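Local coordinates for probable glutamine-binding lipoprotein GlnH (GLNBP) (Mycobacterium tuberculosis, PDB 6H20) that probably serves as the extracytoplasmic amino-acid receptor, apparently aspartate-specific, of a system that regulates protein kinase G and so glutamate metabolism, at residues Leu139-Asp150 / Tyr222-Gln233. Residues are numbered along the deposited sequence; the frame is centred on the assembly and turned at random.
Sequences LDANQRILAPRD and YLHIVGPDMADQ
The imidazole of His224 lies between Arg149, whose CA sits over one face in a CH-pi contact 4.0 Å from the ring centroid, and CG1 of its near neighbour Val226 on the opposite face; Ala147 O lies at its edge. On the Tyr222 ring, Pro148 packs over one face, while Asp150 OD1 approaches at the edge and takes a very short hydrogen bond from Tyr222 OH, 2.5 Å. The guanidinium of Arg144 has Ile225 CG2 over one face and Gly227 O at its edge. These groups line an antiparallel strand pair of a family 3 solute-binding protein: the long strand 139-148 pairs with 223-226, then, past residues 227-231, with 232-233 beside the bound asparagine. Leu146, CG anti to the backbone N (chi1 178°), presses CD1 against Leu223 CB at 3.7 Å, beneath helices 191-199 and 210-219. Beside the regular pair Asn142-Asp232, Asp140 OD1 and Asp232 OD1 stand only 2.6 Å apart, so one acid probably carries a proton. Through 227-231 the pairing is irregular: Met230 N still bonds Gln143 O, and side chains add to the join. Arg144, bent at chi3, grips Gly227 O side-on through NE and NH2, and a water links NH2 to Ile225 O. The Asn142 amide stacks on the Asp229 carboxylate, planes 16° apart, and its OD1 accepts Ala231 N at 2.9 Å. At the ligand end, Gln233 touches the asparagine, and its OE1 is held by Ser123 and Thr171, both pocket residues; Gln143 NE2 bonds Ser207, and a water joins Gln143 OE1 to Gln233 NE2. Ala231 O is gripped from opposite faces of its plane, by Gln143 N at 2.9 Å and by Gln233 NE2 at 3.1 Å.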
loop_
_atom_site.group_PDB
_atom_site.type_symbol
_atom_site.label_atom_id
_atom_site.label_comp_id
_atom_site.label_asym_id
_atom_site.label_seq_id
_atom_site.Cartn_x
_atom_site.Cartn_y
_atom_site.Cartn_z
ATOM N N LEU A 139 8.395 3.391 0.090
ATOM C CA LEU A 139 7.802 4.309 1.053
ATOM C C LEU A 139 7.610 3.509 2.325
ATOM O O LEU A 139 7.217 2.345 2.256
ATOM C CB LEU A 139 6.437 4.802 0.550
ATOM C CG LEU A 139 5.768 5.896 1.388
ATOM C CD1 LEU A 139 6.568 7.177 1.312
ATOM C CD2 LEU A 139 4.347 6.135 0.883
ATOM N N ASP A 140 7.904 4.115 3.475
ATOM C CA ASP A 140 7.788 3.420 4.755
ATOM C C ASP A 140 6.714 4.092 5.598
ATOM O O ASP A 140 6.901 5.223 6.062
ATOM C CB ASP A 140 9.123 3.401 5.498
ATOM C CG ASP A 140 9.079 2.527 6.726
ATOM O OD1 ASP A 140 8.492 1.424 6.646
ATOM O OD2 ASP A 140 9.636 2.934 7.775
ATOM N N ALA A 141 5.605 3.400 5.804
ATOM C CA ALA A 141 4.486 3.921 6.582
ATOM C C ALA A 141 4.387 3.169 7.909
ATOM O O ALA A 141 5.145 2.236 8.187
ATOM C CB ALA A 141 3.190 3.817 5.772
ATOM N N ASN A 142 3.455 3.597 8.756
ATOM C CA ASN A 142 3.251 2.884 10.010
ATOM C C ASN A 142 1.781 2.931 10.386
ATOM O O ASN A 142 1.127 3.974 10.236
ATOM C CB ASN A 142 4.094 3.455 11.151
ATOM C CG ASN A 142 4.432 2.401 12.193
ATOM O OD1 ASN A 142 3.542 1.889 12.882
ATOM N ND2 ASN A 142 5.723 2.064 12.311
ATOM N N GLN A 143 1.278 1.804 10.898
ATOM C CA GLN A 143 -0.141 1.695 11.232
ATOM C C GLN A 143 -0.481 2.591 12.420
ATOM O O GLN A 143 0.186 2.535 13.462
ATOM C CB GLN A 143 -0.482 0.244 11.573
ATOM C CG GLN A 143 -1.979 0.041 11.881
ATOM C CD GLN A 143 -2.383 -1.421 11.777
ATOM O OE1 GLN A 143 -1.593 -2.269 11.355
ATOM N NE2 GLN A 143 -3.621 -1.721 12.173
ATOM N N ARG A 144 -1.545 3.390 12.280
ATOM C CA ARG A 144 -2.029 4.238 13.374
ATOM C C ARG A 144 -3.555 4.150 13.430
ATOM O O ARG A 144 -4.166 3.247 12.849
ATOM C CB ARG A 144 -1.490 5.675 13.255
ATOM C CG ARG A 144 0.042 5.740 13.341
ATOM C CD ARG A 144 0.560 7.169 13.386
ATOM N NE ARG A 144 0.182 7.819 14.636
ATOM C CZ ARG A 144 0.296 9.129 14.850
ATOM N NH1 ARG A 144 0.779 9.913 13.894
ATOM N NH2 ARG A 144 -0.068 9.653 16.015
ATOM N N ILE A 145 -4.172 5.101 14.129
ATOM C CA ILE A 145 -5.614 5.109 14.376
ATOM C C ILE A 145 -6.208 6.415 13.856
ATOM O O ILE A 145 -5.629 7.491 14.050
ATOM C CB ILE A 145 -5.907 4.951 15.886
ATOM C CG1 ILE A 145 -5.331 3.639 16.434
ATOM C CG2 ILE A 145 -7.404 5.048 16.157
ATOM C CD1 ILE A 145 -5.289 3.572 17.964
ATOM N N LEU A 146 -7.379 6.322 13.222
ATOM C CA LEU A 146 -8.138 7.477 12.758
ATOM C C LEU A 146 -9.478 7.511 13.487
ATOM O O LEU A 146 -10.208 6.512 13.503
ATOM C CB LEU A 146 -8.380 7.368 11.245
ATOM C CG LEU A 146 -9.202 8.476 10.584
ATOM C CD1 LEU A 146 -8.349 9.704 10.435
ATOM C CD2 LEU A 146 -9.703 8.005 9.210
ATOM N N ALA A 147 -9.804 8.646 14.096
ATOM C CA ALA A 147 -11.063 8.768 14.818
ATOM C C ALA A 147 -11.580 10.190 14.669
ATOM O O ALA A 147 -10.818 11.101 14.327
ATOM C CB ALA A 147 -10.874 8.430 16.303
ATOM N N PRO A 148 -12.867 10.418 14.900
ATOM C CA PRO A 148 -13.368 11.800 14.883
ATOM C C PRO A 148 -12.705 12.642 15.963
ATOM O O PRO A 148 -12.286 12.138 17.007
ATOM C CB PRO A 148 -14.868 11.636 15.159
ATOM C CG PRO A 148 -15.170 10.201 14.747
ATOM C CD PRO A 148 -13.947 9.435 15.118
ATOM N N ARG A 149 -12.643 13.955 15.711
ATOM C CA ARG A 149 -11.936 14.850 16.632
ATOM C C ARG A 149 -12.527 14.848 18.042
ATOM O O ARG A 149 -11.804 15.122 19.009
ATOM C CB ARG A 149 -11.899 16.270 16.064
ATOM C CG ARG A 149 -10.773 16.466 15.073
ATOM C CD ARG A 149 -11.034 17.655 14.164
ATOM N NE ARG A 149 -9.894 17.847 13.294
ATOM C CZ ARG A 149 -8.774 18.454 13.676
ATOM N NH1 ARG A 149 -8.671 18.960 14.906
ATOM N NH2 ARG A 149 -7.768 18.553 12.829
ATOM N N ASP A 150 -13.816 14.546 18.194
ATOM C CA ASP A 150 -14.410 14.528 19.526
ATOM C C ASP A 150 -14.330 13.170 20.209
ATOM O O ASP A 150 -14.810 13.037 21.340
ATOM C CB ASP A 150 -15.862 15.018 19.491
ATOM C CG ASP A 150 -16.721 14.234 18.525
ATOM O OD1 ASP A 150 -16.294 14.056 17.366
ATOM O OD2 ASP A 150 -17.841 13.822 18.920
ATOM N N TYR A 222 -12.750 16.575 9.730
ATOM C CA TYR A 222 -13.277 16.336 11.068
ATOM C C TYR A 222 -12.558 15.171 11.748
ATOM O O TYR A 222 -12.634 15.027 12.971
ATOM C CB TYR A 222 -14.793 16.121 10.941
ATOM C CG TYR A 222 -15.531 15.523 12.125
ATOM C CD1 TYR A 222 -15.444 16.087 13.393
ATOM C CD2 TYR A 222 -16.364 14.415 11.951
ATOM C CE1 TYR A 222 -16.154 15.542 14.472
ATOM C CE2 TYR A 222 -17.065 13.877 13.006
ATOM C CZ TYR A 222 -16.958 14.433 14.261
ATOM O OH TYR A 222 -17.672 13.862 15.303
ATOM N N LEU A 223 -11.850 14.345 10.982
ATOM C CA LEU A 223 -11.115 13.225 11.551
ATOM C C LEU A 223 -9.666 13.615 11.826
ATOM O O LEU A 223 -9.112 14.537 11.214
ATOM C CB LEU A 223 -11.156 12.033 10.593
ATOM C CG LEU A 223 -12.532 11.742 10.013
ATOM C CD1 LEU A 223 -12.411 10.540 9.077
ATOM C CD2 LEU A 223 -13.536 11.442 11.114
ATOM N N HIS A 224 -9.045 12.892 12.761
ATOM C CA HIS A 224 -7.631 13.093 13.063
ATOM C C HIS A 224 -6.960 11.755 13.362
ATOM O O HIS A 224 -7.610 10.764 13.712
ATOM C CB HIS A 224 -7.385 14.138 14.178
ATOM C CG HIS A 224 -7.866 13.736 15.541
ATOM N ND1 HIS A 224 -7.593 14.493 16.664
ATOM C CD2 HIS A 224 -8.597 12.678 15.970
ATOM C CE1 HIS A 224 -8.131 13.914 17.724
ATOM N NE2 HIS A 224 -8.749 12.814 17.330
ATOM N N ILE A 225 -5.631 11.749 13.232
ATOM C CA ILE A 225 -4.825 10.554 13.434
ATOM C C ILE A 225 -4.227 10.608 14.829
ATOM O O ILE A 225 -3.660 11.635 15.237
ATOM C CB ILE A 225 -3.722 10.467 12.369
ATOM C CG1 ILE A 225 -4.343 10.297 10.977
ATOM C CG2 ILE A 225 -2.770 9.306 12.673
ATOM C CD1 ILE A 225 -3.343 10.460 9.823
ATOM N N VAL A 226 -4.359 9.504 15.562
ATOM C CA VAL A 226 -3.948 9.415 16.954
ATOM C C VAL A 226 -3.188 8.114 17.172
ATOM O O VAL A 226 -3.193 7.204 16.333
ATOM C CB VAL A 226 -5.148 9.505 17.922
ATOM C CG1 VAL A 226 -5.912 10.811 17.715
ATOM C CG2 VAL A 226 -6.077 8.320 17.730
ATOM N N GLY A 227 -2.524 8.042 18.321
ATOM C CA GLY A 227 -1.940 6.813 18.798
ATOM C C GLY A 227 -0.511 6.590 18.357
ATOM O O GLY A 227 0.043 7.317 17.532
ATOM N N PRO A 228 0.105 5.549 18.897
ATOM C CA PRO A 228 1.508 5.267 18.590
ATOM C C PRO A 228 1.636 4.534 17.263
ATOM O O PRO A 228 0.660 4.094 16.659
ATOM C CB PRO A 228 1.905 4.337 19.738
ATOM C CG PRO A 228 0.661 3.562 20.013
ATOM C CD PRO A 228 -0.502 4.493 19.727
ATOM N N ASP A 229 2.873 4.414 16.805
ATOM C CA ASP A 229 3.148 3.520 15.692
ATOM C C ASP A 229 2.822 2.094 16.123
ATOM O O ASP A 229 3.369 1.597 17.113
ATOM C CB ASP A 229 4.624 3.643 15.316
ATOM C CG ASP A 229 4.931 4.907 14.540
ATOM O OD1 ASP A 229 3.999 5.624 14.108
ATOM O OD2 ASP A 229 6.130 5.187 14.350
ATOM N N MET A 230 1.908 1.439 15.405
ATOM C CA MET A 230 1.431 0.117 15.786
ATOM C C MET A 230 2.082 -1.019 15.004
ATOM O O MET A 230 2.020 -2.172 15.457
ATOM C CB MET A 230 -0.084 0.009 15.574
ATOM C CG MET A 230 -0.894 0.982 16.430
ATOM S SD MET A 230 -2.620 1.053 15.905
ATOM C CE MET A 230 -3.138 -0.621 16.217
ATOM N N ALA A 231 2.703 -0.726 13.859
ATOM C CA ALA A 231 3.295 -1.752 13.005
ATOM C C ALA A 231 3.880 -1.124 11.756
ATOM O O ALA A 231 3.174 -0.426 11.024
ATOM C CB ALA A 231 2.241 -2.770 12.562
ATOM N N ASP A 232 5.157 -1.389 11.496
ATOM C CA ASP A 232 5.809 -0.860 10.307
ATOM C C ASP A 232 5.169 -1.415 9.037
ATOM O O ASP A 232 4.747 -2.576 8.979
ATOM C CB ASP A 232 7.279 -1.283 10.328
ATOM C CG ASP A 232 8.052 -0.734 9.162
ATOM O OD1 ASP A 232 8.000 0.497 8.977
ATOM O OD2 ASP A 232 8.710 -1.528 8.442
ATOM N N GLN A 233 5.120 -0.573 8.000
ATOM C CA GLN A 233 4.498 -0.920 6.719
ATOM C C GLN A 233 5.421 -0.467 5.601
ATOM O O GLN A 233 5.271 0.628 5.040
ATOM C CB GLN A 233 3.122 -0.253 6.589
ATOM C CG GLN A 233 2.216 -0.479 7.798
ATOM C CD GLN A 233 1.749 -1.922 7.962
ATOM O OE1 GLN A 233 1.633 -2.675 6.993
ATOM N NE2 GLN A 233 1.459 -2.305 9.197
HETATM O O HOH W 1 7.696 2.772 10.405
HETATM O O HOH W 2 0.067 -4.496 10.458
HETATM O O HOH W 3 -1.200 12.085 16.821
HETATM O O HOH W 4 -7.963 16.870 10.522
#